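Local coordinates for protein OxyR (Porphyromonas gingivalis, PDB 3HO7) that probably binds DNA and activates transcription in response to oxidative stress, represented here by the regulatory domain of this LysR-family regulator, at residues 35-40 against 207-212; 111-114 against 118-121; 150-153 against 158-161; 184-189 against 219-224. All blocks are in the same frame, centred on the assembly; numbering follows the deposited sequence.

Interaction 1 (35-40 against 207-212); sequences KELAGL and IGLLRS
Leu209, near the end of helix 200-211, pushes its two methyls against the place where helix 22-36 runs out into a turn. The buried side is purely apolar. CD1 of Leu209 meets Leu37 CG at 3.7 Å, and the two leucine side chains run past each other in opposite directions, so they overlap along their length instead of meeting end on. That same methyl, CD1 of Leu209, also lies 3.7 Å from Glu36 CB, which wedges it between two consecutive residues. The other methyl belongs to the solvent side: Leu209 CD2 touches Glu36 CG at 3.6 Å, and Glu36 OE1 also comes to 3.6 Å from Leu209 CD2. Bent at chi2 (81°), the Glu36 chain curls over this methyl as an aliphatic lid while Glu36 itself stays exposed. No hydrogen bond joins the two segments.

Ser212, exposed, turns its hydroxyl back on the helix, OG donating to Leu209 O at 2.8 Å. On the other side Leu37 leaves helical geometry and starts a type II turn that closes at Leu40, Gly39 taking the positive phi. Ile32 and Trp33 extend the apolar seat of Leu209, and Leu37 also packs on Gln137 of the second subunit. The C-terminal end of helix 22-36 meeting helix 200-211, which itself covers strands 75-89 and 184-194, is in keeping with the alpha/beta lobes of the periplasmic-binding-protein-like fold.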
loop_
_atom_site.group_PDB
_atom_site.type_symbol
_atom_site.label_atom_id
_atom_site.label_comp_id
_atom_site.label_asym_id
_atom_site.label_seq_id
_atom_site.Cartn_x
_atom_site.Cartn_y
_atom_site.Cartn_z
ATOM N N LYS A 35 7.704 19.558 -15.732
ATOM C CA LYS A 35 7.682 20.774 -16.539
ATOM C C LYS A 35 7.893 22.059 -15.733
ATOM O O LYS A 35 8.537 22.992 -16.209
ATOM C CB LYS A 35 6.389 20.857 -17.361
ATOM C CG LYS A 35 5.115 20.693 -16.551
ATOM C CD LYS A 35 3.878 20.846 -17.427
ATOM C CE LYS A 35 3.798 19.751 -18.483
ATOM N NZ LYS A 35 4.855 19.892 -19.526
ATOM N N GLU A 36 7.360 22.107 -14.516
ATOM C CA GLU A 36 7.475 23.309 -13.686
ATOM C C GLU A 36 8.698 23.317 -12.770
ATOM O O GLU A 36 9.228 24.380 -12.442
ATOM C CB GLU A 36 6.206 23.527 -12.854
ATOM C CG GLU A 36 5.350 24.699 -13.314
ATOM C CD GLU A 36 4.469 24.363 -14.498
ATOM O OE1 GLU A 36 3.624 23.453 -14.367
ATOM O OE2 GLU A 36 4.610 25.017 -15.554
ATOM N N LEU A 37 9.141 22.137 -12.352
ATOM C CA LEU A 37 10.234 22.038 -11.389
ATOM C C LEU A 37 11.542 21.571 -12.023
ATOM O O LEU A 37 12.441 21.090 -11.331
ATOM C CB LEU A 37 9.847 21.113 -10.231
ATOM C CG LEU A 37 8.683 21.589 -9.359
ATOM C CD1 LEU A 37 8.375 20.574 -8.269
ATOM C CD2 LEU A 37 8.987 22.951 -8.754
ATOM N N ALA A 38 11.646 21.720 -13.341
ATOM C CA ALA A 38 12.859 21.348 -14.057
ATOM C C ALA A 38 14.074 22.047 -13.460
ATOM O O ALA A 38 14.047 23.251 -13.206
ATOM C CB ALA A 38 12.726 21.682 -15.534
ATOM N N GLY A 39 15.139 21.284 -13.236
ATOM C CA GLY A 39 16.361 21.824 -12.651
ATOM C C GLY A 39 16.480 21.487 -11.178
ATOM O O GLY A 39 17.477 21.814 -10.534
ATOM N N LEU A 40 15.456 20.826 -10.649
ATOM C CA LEU A 40 15.408 20.457 -9.239
ATOM C C LEU A 40 15.323 18.943 -9.080
ATOM O O LEU A 40 14.510 18.289 -9.735
ATOM C CB LEU A 40 14.199 21.111 -8.566
ATOM C CG LEU A 40 13.980 20.814 -7.082
ATOM C CD1 LEU A 40 14.884 21.686 -6.225
ATOM C CD2 LEU A 40 12.523 21.030 -6.709
ATOM N N ILE A 207 2.947 24.611 -3.294
ATOM C CA ILE A 207 1.532 24.702 -2.947
ATOM C C ILE A 207 0.680 24.869 -4.201
ATOM O O ILE A 207 -0.312 24.169 -4.388
ATOM C CB ILE A 207 1.256 25.855 -1.970
ATOM C CG1 ILE A 207 1.967 25.602 -0.638
ATOM C CG2 ILE A 207 -0.246 26.030 -1.762
ATOM C CD1 ILE A 207 1.760 26.698 0.389
ATOM N N GLY A 208 1.077 25.797 -5.065
ATOM C CA GLY A 208 0.358 26.022 -6.312
ATOM C C GLY A 208 0.296 24.792 -7.195
ATOM O O GLY A 208 -0.761 24.448 -7.721
ATOM N N LEU A 209 1.432 24.119 -7.354
ATOM C CA LEU A 209 1.506 22.956 -8.235
ATOM C C LEU A 209 0.645 21.800 -7.735
ATOM O O LEU A 209 -0.045 21.145 -8.512
ATOM C CB LEU A 209 2.957 22.500 -8.413
ATOM C CG LEU A 209 3.801 23.352 -9.363
ATOM C CD1 LEU A 209 5.261 22.928 -9.324
ATOM C CD2 LEU A 209 3.253 23.276 -10.783
ATOM N N LEU A 210 0.687 21.551 -6.434
ATOM C CA LEU A 210 -0.110 20.477 -5.863
ATOM C C LEU A 210 -1.601 20.776 -5.991
ATOM O O LEU A 210 -2.384 19.911 -6.384
ATOM C CB LEU A 210 0.282 20.238 -4.403
ATOM C CG LEU A 210 1.665 19.618 -4.195
ATOM C CD1 LEU A 210 2.081 19.711 -2.735
ATOM C CD2 LEU A 210 1.680 18.170 -4.665
ATOM N N ARG A 211 -1.989 22.007 -5.672
ATOM C CA ARG A 211 -3.389 22.402 -5.784
ATOM C C ARG A 211 -3.873 22.322 -7.229
ATOM O O ARG A 211 -5.021 21.964 -7.487
ATOM C CB ARG A 211 -3.608 23.808 -5.224
ATOM C CG ARG A 211 -3.272 23.951 -3.749
ATOM C CD ARG A 211 -3.649 25.327 -3.237
ATOM N NE ARG A 211 -5.081 25.577 -3.370
ATOM C CZ ARG A 211 -5.645 26.774 -3.255
ATOM N NH1 ARG A 211 -4.896 27.841 -3.007
ATOM N NH2 ARG A 211 -6.957 26.905 -3.394
ATOM N N SER A 212 -2.992 22.647 -8.170
ATOM C CA SER A 212 -3.339 22.594 -9.586
ATOM C C SER A 212 -3.414 21.154 -10.082
ATOM O O SER A 212 -3.797 20.900 -11.225
ATOM C CB SER A 212 -2.322 23.374 -10.421
ATOM O OG SER A 212 -1.174 22.586 -10.691
#

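Interaction 2 (111-114 against 118-121); sequences LWLL and HCFR
His118 and Leu114 carry this contact, with hydrogen bonds first. Leu114 N donates to ring atom ND1 of His118 at 2.6 Å, nearly straight at 170° although the donor is tilted out of the ring plane; the length is unusually short for such a pair and should be read with caution. Leu114 O is gripped twice, by His118 N and by Cys119 N, each 3.0 Å from it. The Cys119 nitrogen lies nearly in line with the C=O, but its N-H is bent, 139° at the hydrogen, while the His118 donor stands above the carbonyl plane. These bonds pin the loop back on itself. NE2 of His118 reaches the other way, to Phe160 O, so both ring nitrogens are held and the imidazole cannot easily rotate.

The remaining contacts are apolar. Leu114 lays its CD1 methyl over one face of the imidazole, a CH-pi contact 4.0 Å from the ring centroid, and Leu113 CA lies at the ring edge. With SG placed beside its own backbone N (chi1 -60°), Cys119 brings that sulfur to 4.0 Å from Leu113 CD1.

Covalent bonding supplies the last element: Cys119 SG is joined to Cys128 SG, so the model holds the oxidised pair. A histidine clamped into the backbone immediately before a disulfide cysteine places this contact in the redox-sensing loop characteristic of OxyR, probably in its activated form.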
loop_
_atom_site.group_PDB
_atom_site.type_symbol
_atom_site.label_atom_id
_atom_site.label_comp_id
_atom_site.label_asym_id
_atom_site.label_seq_id
_atom_site.Cartn_x
_atom_site.Cartn_y
_atom_site.Cartn_z
ATOM N N LEU A 111 -15.831 -4.494 9.252
ATOM C CA LEU A 111 -15.297 -3.192 8.873
ATOM C C LEU A 111 -13.773 -3.194 8.943
ATOM O O LEU A 111 -13.188 -3.690 9.908
ATOM C CB LEU A 111 -15.856 -2.111 9.801
ATOM C CG LEU A 111 -15.387 -0.672 9.586
ATOM C CD1 LEU A 111 -15.859 -0.162 8.233
ATOM C CD2 LEU A 111 -15.885 0.230 10.707
ATOM N N TRP A 112 -13.131 -2.657 7.910
ATOM C CA TRP A 112 -11.680 -2.556 7.904
ATOM C C TRP A 112 -11.312 -1.090 8.038
ATOM O O TRP A 112 -11.653 -0.277 7.185
ATOM C CB TRP A 112 -11.103 -3.121 6.607
ATOM C CG TRP A 112 -11.565 -4.509 6.300
ATOM C CD1 TRP A 112 -12.433 -4.884 5.320
ATOM C CD2 TRP A 112 -11.190 -5.708 6.984
ATOM N NE1 TRP A 112 -12.620 -6.243 5.347
ATOM C CE2 TRP A 112 -11.868 -6.773 6.361
ATOM C CE3 TRP A 112 -10.347 -5.985 8.064
ATOM C CZ2 TRP A 112 -11.727 -8.092 6.779
ATOM C CZ3 TRP A 112 -10.210 -7.293 8.477
ATOM C CH2 TRP A 112 -10.895 -8.331 7.836
ATOM N N LEU A 113 -10.605 -0.756 9.109
ATOM C CA LEU A 113 -10.239 0.626 9.361
ATOM C C LEU A 113 -8.736 0.803 9.410
ATOM O O LEU A 113 -8.038 0.074 10.106
ATOM C CB LEU A 113 -10.856 1.112 10.673
ATOM C CG LEU A 113 -12.382 1.135 10.763
ATOM C CD1 LEU A 113 -12.823 1.586 12.144
ATOM C CD2 LEU A 113 -12.979 2.028 9.692
ATOM N N LEU A 114 -8.239 1.782 8.668
ATOM C CA LEU A 114 -6.825 2.083 8.708
ATOM C C LEU A 114 -6.567 2.808 10.016
ATOM O O LEU A 114 -7.248 3.775 10.341
ATOM C CB LEU A 114 -6.439 2.971 7.526
ATOM C CG LEU A 114 -6.600 2.349 6.137
ATOM C CD1 LEU A 114 -6.579 3.413 5.052
ATOM C CD2 LEU A 114 -5.526 1.303 5.890
ATOM N N HIS A 118 -7.932 6.130 8.664
ATOM C CA HIS A 118 -9.283 6.448 9.123
ATOM C C HIS A 118 -9.316 6.912 10.571
ATOM O O HIS A 118 -10.167 7.714 10.952
ATOM C CB HIS A 118 -10.203 5.234 8.976
ATOM C CG HIS A 118 -10.214 4.648 7.602
ATOM N ND1 HIS A 118 -9.935 3.321 7.356
ATOM C CD2 HIS A 118 -10.464 5.210 6.396
ATOM C CE1 HIS A 118 -10.021 3.089 6.057
ATOM N NE2 HIS A 118 -10.337 4.221 5.453
ATOM N N CYS A 119 -8.395 6.397 11.380
ATOM C CA CYS A 119 -8.462 6.612 12.819
ATOM C C CYS A 119 -7.269 7.375 13.389
ATOM O O CYS A 119 -6.876 7.156 14.536
ATOM C CB CYS A 119 -8.642 5.274 13.541
ATOM S SG CYS A 119 -10.146 4.394 13.058
ATOM N N PHE A 120 -6.696 8.273 12.595
ATOM C CA PHE A 120 -5.667 9.159 13.114
ATOM C C PHE A 120 -6.344 10.159 14.037
ATOM O O PHE A 120 -7.088 11.031 13.585
ATOM C CB PHE A 120 -4.936 9.883 11.984
ATOM C CG PHE A 120 -3.819 10.770 12.460
ATOM C CD1 PHE A 120 -2.632 10.225 12.918
ATOM C CD2 PHE A 120 -3.957 12.147 12.446
ATOM C CE1 PHE A 120 -1.602 11.036 13.355
ATOM C CE2 PHE A 120 -2.932 12.965 12.883
ATOM C CZ PHE A 120 -1.753 12.408 13.338
ATOM N N ARG A 121 -6.092 10.024 15.335
ATOM C CA ARG A 121 -6.829 10.785 16.329
ATOM C C ARG A 121 -8.319 10.557 16.093
ATOM O O ARG A 121 -9.104 11.501 16.005
ATOM C CB ARG A 121 -6.472 12.272 16.251
ATOM C CG ARG A 121 -4.980 12.542 16.383
ATOM C CD ARG A 121 -4.698 13.933 16.930
ATOM N NE ARG A 121 -4.811 14.972 15.910
ATOM C CZ ARG A 121 -3.793 15.403 15.172
ATOM N NH1 ARG A 121 -2.587 14.876 15.335
ATOM N NH2 ARG A 121 -3.979 16.356 14.268
#

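Interaction 3 (150-153 against 158-161); sequences RLVE and ITFI
Beside Val152 and Thr159, the pair that meets between helix and strand, the flat groups of the helix lock onto each other. The guanidinium of Arg150 takes the Glu153 carboxylate at its edge, with CD of Glu153 in its plane. The grip is side-on and two-pronged: Arg150 NE reaches Glu153 OE1 at 3.0 Å and Arg150 NH1 reaches Glu153 OE2 at 2.9 Å, the latter salt bridge nearly straight at 174° and on the syn side but 28° out of the carboxylate plane. OE1 is met from above that plane, so the carboxylate and guanidinium are not coplanar. Glu153 OE2 is also hydrogen-bonded to Tyr88 and Gln173. In the strand, the Phe160 ring meets those of Phe127 and Phe180.

Between helix 145-153 and strand 158-162 the junction is a methyl pair. Val152 CG2 lies 3.7 Å from Thr159 CG2, the two side chains crossing at a slant, and 3.9 Å from the backbone atom Ile158 C. Thr159 keeps OG1 opposite its own N (chi1 -166°), which sends the hydroxyl to Trp112 O and presents the methyl to Val152. Tyr88 touches both residues from the neighbouring strand.

The chemistry is thus divided: no hydrogen bond joins 150-153 to 158-161, only methyl and backbone packing, while the charges of Arg150 and Glu153 are paired within the helix and the buried threonine hydroxyl spends its bonding on the loop at Trp112.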
loop_
_atom_site.group_PDB
_atom_site.type_symbol
_atom_site.label_atom_id
_atom_site.label_comp_id
_atom_site.label_asym_id
_atom_site.label_seq_id
_atom_site.Cartn_x
_atom_site.Cartn_y
_atom_site.Cartn_z
ATOM N N ARG A 150 -8.817 -4.854 -1.655
ATOM C CA ARG A 150 -8.774 -6.196 -2.211
ATOM C C ARG A 150 -9.744 -7.095 -1.448
ATOM O O ARG A 150 -10.399 -7.954 -2.034
ATOM C CB ARG A 150 -7.353 -6.761 -2.161
ATOM C CG ARG A 150 -6.329 -5.980 -2.978
ATOM C CD ARG A 150 -6.678 -5.967 -4.457
ATOM N NE ARG A 150 -7.540 -4.840 -4.793
ATOM C CZ ARG A 150 -7.100 -3.599 -4.988
ATOM N NH1 ARG A 150 -7.952 -2.628 -5.287
ATOM N NH2 ARG A 150 -5.806 -3.330 -4.881
ATOM N N LEU A 151 -9.845 -6.881 -0.140
ATOM C CA LEU A 151 -10.749 -7.684 0.683
ATOM C C LEU A 151 -12.196 -7.415 0.294
ATOM O O LEU A 151 -12.976 -8.341 0.064
ATOM C CB LEU A 151 -10.536 -7.393 2.170
ATOM C CG LEU A 151 -9.275 -7.990 2.795
ATOM C CD1 LEU A 151 -9.019 -7.392 4.174
ATOM C CD2 LEU A 151 -9.392 -9.499 2.864
ATOM N N VAL A 152 -12.549 -6.138 0.212
ATOM C CA VAL A 152 -13.905 -5.745 -0.141
ATOM C C VAL A 152 -14.301 -6.280 -1.514
ATOM O O VAL A 152 -15.399 -6.805 -1.692
ATOM C CB VAL A 152 -14.074 -4.214 -0.109
ATOM C CG1 VAL A 152 -15.463 -3.822 -0.590
ATOM C CG2 VAL A 152 -13.817 -3.687 1.294
ATOM N N GLU A 153 -13.399 -6.156 -2.481
ATOM C CA GLU A 153 -13.672 -6.615 -3.838
ATOM C C GLU A 153 -13.888 -8.127 -3.901
ATOM O O GLU A 153 -14.486 -8.640 -4.846
ATOM C CB GLU A 153 -12.546 -6.179 -4.776
ATOM C CG GLU A 153 -12.398 -4.666 -4.871
ATOM C CD GLU A 153 -11.066 -4.244 -5.455
ATOM O OE1 GLU A 153 -10.280 -5.132 -5.852
ATOM O OE2 GLU A 153 -10.805 -3.022 -5.508
ATOM N N ILE A 158 -16.329 -4.167 4.509
ATOM C CA ILE A 158 -16.425 -2.784 4.089
ATOM C C ILE A 158 -15.209 -1.993 4.545
ATOM O O ILE A 158 -14.584 -2.316 5.554
ATOM C CB ILE A 158 -17.683 -2.128 4.692
ATOM C CG1 ILE A 158 -18.949 -2.702 4.050
ATOM C CG2 ILE A 158 -17.612 -0.615 4.563
ATOM C CD1 ILE A 158 -20.234 -2.065 4.545
ATOM N N THR A 159 -14.897 -0.946 3.789
ATOM C CA THR A 159 -13.803 -0.038 4.107
ATOM C C THR A 159 -14.107 1.332 3.511
ATOM O O THR A 159 -15.114 1.506 2.824
ATOM C CB THR A 159 -12.462 -0.548 3.553
ATOM O OG1 THR A 159 -11.385 0.185 4.151
ATOM C CG2 THR A 159 -12.409 -0.377 2.043
ATOM N N PHE A 160 -13.240 2.304 3.772
ATOM C CA PHE A 160 -13.438 3.653 3.257
ATOM C C PHE A 160 -12.289 4.082 2.353
ATOM O O PHE A 160 -11.120 3.942 2.712
ATOM C CB PHE A 160 -13.631 4.636 4.410
ATOM C CG PHE A 160 -14.842 4.341 5.250
ATOM C CD1 PHE A 160 -16.101 4.291 4.672
ATOM C CD2 PHE A 160 -14.724 4.110 6.610
ATOM C CE1 PHE A 160 -17.224 4.014 5.436
ATOM C CE2 PHE A 160 -15.846 3.834 7.380
ATOM C CZ PHE A 160 -17.096 3.785 6.791
ATOM N N ILE A 161 -12.624 4.598 1.176
ATOM C CA ILE A 161 -11.603 5.014 0.216
ATOM C C ILE A 161 -11.678 6.507 -0.086
ATOM O O ILE A 161 -12.736 7.117 0.029
ATOM C CB ILE A 161 -11.694 4.217 -1.100
ATOM C CG1 ILE A 161 -13.037 4.453 -1.788
ATOM C CG2 ILE A 161 -11.495 2.731 -0.835
ATOM C CD1 ILE A 161 -13.110 3.867 -3.187
#

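Interaction 4 (184-189 against 219-224); sequences RPVREV and HKLQTG
Arg184 N donates to Gly224 O, the shortest polar link here and the one hydrogen bond between 184-189 and 219-224. It measures 2.8 Å and is close to straight, 167° at the hydrogen, with the donor in the carbonyl plane of Gly224. The arginine side chain runs alongside the same oxygen: Arg184 CB and Arg184 CG each lie 3.7 Å from Gly224 O. Beyond them the chain is extended as far as NE, and the turn at chi4 (84°) brings NH1 to 3.7 Å from Gly224 O at a slant, which is packing and not a bond. Gly224 sits at positive phi (104°), a conformation easy for glycine, and with no side chain of its own it lets the arginine lie close.

Two residues along the strand, Val186 points toward the loop 219-224 and its CG2 methyl meets Leu221 CD1 at 4.0 Å, the side chains crossing at a slant. This is a lighter touch: Leu221 is exposed, whereas Val186 is buried, flanked by Gln225 and Leu227. Neighbouring charged residues of the strand are paired with other partners, Arg187 with Glu83 and Glu188 with Lys69 and Arg190.

The bond from Arg184 begins a ladder that continues as Arg184 and Val186 pair with His226 and Val186 with Ala228. A C-terminal segment is thereby laid parallel against one of the two long antiparallel strands, 75-89 and 184-194, that link the two lobes in this periplasmic-binding-protein-like fold.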
loop_
_atom_site.group_PDB
_atom_site.type_symbol
_atom_site.label_atom_id
_atom_site.label_comp_id
_atom_site.label_asym_id
_atom_site.label_seq_id
_atom_site.Cartn_x
_atom_site.Cartn_y
_atom_site.Cartn_z
ATOM N N ARG A 184 -21.316 14.792 4.529
ATOM C CA ARG A 184 -20.340 13.818 4.059
ATOM C C ARG A 184 -18.960 14.069 4.662
ATOM O O ARG A 184 -18.477 15.202 4.678
ATOM C CB ARG A 184 -20.266 13.834 2.530
ATOM C CG ARG A 184 -21.594 13.551 1.848
ATOM C CD ARG A 184 -21.448 13.509 0.338
ATOM N NE ARG A 184 -22.746 13.393 -0.317
ATOM C CZ ARG A 184 -23.540 14.425 -0.578
ATOM N NH1 ARG A 184 -23.165 15.652 -0.240
ATOM N NH2 ARG A 184 -24.707 14.232 -1.175
ATOM N N PRO A 185 -18.318 13.005 5.162
ATOM C CA PRO A 185 -17.004 13.119 5.781
ATOM C C PRO A 185 -15.919 13.480 4.774
ATOM O O PRO A 185 -15.859 12.903 3.686
ATOM C CB PRO A 185 -16.759 11.715 6.343
ATOM C CG PRO A 185 -17.618 10.820 5.526
ATOM C CD PRO A 185 -18.831 11.625 5.191
ATOM N N VAL A 186 -15.075 14.438 5.138
ATOM C CA VAL A 186 -13.939 14.812 4.310
ATOM C C VAL A 186 -12.680 14.928 5.158
ATOM O O VAL A 186 -12.736 15.321 6.324
ATOM C CB VAL A 186 -14.164 16.161 3.598
ATOM C CG1 VAL A 186 -15.581 16.242 3.060
ATOM C CG2 VAL A 186 -13.883 17.315 4.547
ATOM N N ARG A 187 -11.544 14.578 4.566
ATOM C CA ARG A 187 -10.267 14.857 5.199
ATOM C C ARG A 187 -9.630 16.032 4.476
ATOM O O ARG A 187 -9.995 16.344 3.342
ATOM C CB ARG A 187 -9.340 13.641 5.148
ATOM C CG ARG A 187 -8.742 13.364 3.784
ATOM C CD ARG A 187 -7.793 12.190 3.857
ATOM N NE ARG A 187 -7.323 11.786 2.539
ATOM C CZ ARG A 187 -6.503 10.763 2.332
ATOM N NH1 ARG A 187 -6.070 10.048 3.360
ATOM N NH2 ARG A 187 -6.121 10.456 1.099
ATOM N N GLU A 188 -8.689 16.690 5.138
ATOM C CA GLU A 188 -7.979 17.798 4.522
ATOM C C GLU A 188 -6.557 17.376 4.202
ATOM O O GLU A 188 -5.827 16.913 5.077
ATOM C CB GLU A 188 -7.982 19.023 5.438
ATOM C CG GLU A 188 -7.294 18.804 6.773
ATOM C CD GLU A 188 -7.401 20.005 7.688
ATOM O OE1 GLU A 188 -7.234 21.144 7.203
ATOM O OE2 GLU A 188 -7.658 19.810 8.896
ATOM N N VAL A 189 -6.178 17.513 2.936
ATOM C CA VAL A 189 -4.817 17.239 2.511
ATOM C C VAL A 189 -4.039 18.546 2.568
ATOM O O VAL A 189 -4.439 19.537 1.962
ATOM C CB VAL A 189 -4.781 16.657 1.085
ATOM C CG1 VAL A 189 -3.351 16.371 0.662
ATOM C CG2 VAL A 189 -5.626 15.390 1.010
ATOM N N HIS A 219 -10.783 22.475 -3.846
ATOM C CA HIS A 219 -10.025 23.486 -3.115
ATOM C C HIS A 219 -10.832 24.074 -1.963
ATOM O O HIS A 219 -10.268 24.631 -1.023
ATOM C CB HIS A 219 -9.540 24.603 -4.044
ATOM C CG HIS A 219 -8.559 24.150 -5.081
ATOM N ND1 HIS A 219 -8.334 24.850 -6.246
ATOM C CD2 HIS A 219 -7.754 23.063 -5.134
ATOM C CE1 HIS A 219 -7.426 24.218 -6.968
ATOM N NE2 HIS A 219 -7.058 23.130 -6.317
ATOM N N LYS A 220 -12.151 23.944 -2.037
ATOM C CA LYS A 220 -13.031 24.490 -1.009
ATOM C C LYS A 220 -14.076 23.475 -0.559
ATOM O O LYS A 220 -14.531 22.647 -1.347
ATOM C CB LYS A 220 -13.726 25.757 -1.515
ATOM C CG LYS A 220 -12.787 26.910 -1.814
ATOM C CD LYS A 220 -13.563 28.140 -2.268
ATOM C CE LYS A 220 -12.634 29.309 -2.569
ATOM N NZ LYS A 220 -13.372 30.498 -3.086
ATOM N N LEU A 221 -14.451 23.549 0.715
ATOM C CA LEU A 221 -15.479 22.676 1.262
ATOM C C LEU A 221 -16.809 22.948 0.567
ATOM O O LEU A 221 -17.324 24.068 0.608
ATOM C CB LEU A 221 -15.617 22.890 2.770
ATOM C CG LEU A 221 -16.574 21.955 3.511
ATOM C CD1 LEU A 221 -16.078 20.517 3.427
ATOM C CD2 LEU A 221 -16.729 22.390 4.962
ATOM N N GLN A 222 -17.357 21.923 -0.075
ATOM C CA GLN A 222 -18.609 22.065 -0.806
ATOM C C GLN A 222 -19.803 21.789 0.096
ATOM O O GLN A 222 -19.764 20.886 0.932
ATOM C CB GLN A 222 -18.633 21.122 -2.010
ATOM C CG GLN A 222 -17.531 21.386 -3.022
ATOM C CD GLN A 222 -17.652 22.754 -3.661
ATOM O OE1 GLN A 222 -18.736 23.337 -3.701
ATOM N NE2 GLN A 222 -16.538 23.274 -4.166
ATOM N N THR A 223 -20.861 22.575 -0.074
ATOM C CA THR A 223 -22.076 22.395 0.709
ATOM C C THR A 223 -22.456 20.919 0.765
ATOM O O THR A 223 -22.537 20.249 -0.267
ATOM C CB THR A 223 -23.248 23.201 0.121
ATOM O OG1 THR A 223 -22.847 24.564 -0.064
ATOM C CG2 THR A 223 -24.451 23.150 1.052
ATOM N N GLY A 224 -22.683 20.414 1.972
ATOM C CA GLY A 224 -23.038 19.012 2.160
ATOM C C GLY A 224 -21.867 18.196 2.673
ATOM O O GLY A 224 -22.012 17.014 2.987
#

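Overall arrangement
Interactions 2 and 3 form one neighbourhood, their centres 12 Å apart. The redox loop of interaction 2 lies against the strand of interaction 3: Trp112 N bonds to Ile158 O at 2.8 Å, and Leu151 packs on the Trp112 ring. Interaction 4 approaches both to about 7 Å between nearest atoms without touching, and shares the central sheet with interaction 3. It does touch interaction 1, where Arg211 O and His219 NE2 lie 2.6 Å apart, and helix 200-211 is the next element of the chain after strand 184-194. Interaction 1 is remote from the disulfide loop, its centre about 31 Å from that of interaction 2, yet like interaction 3 it borders the second subunit.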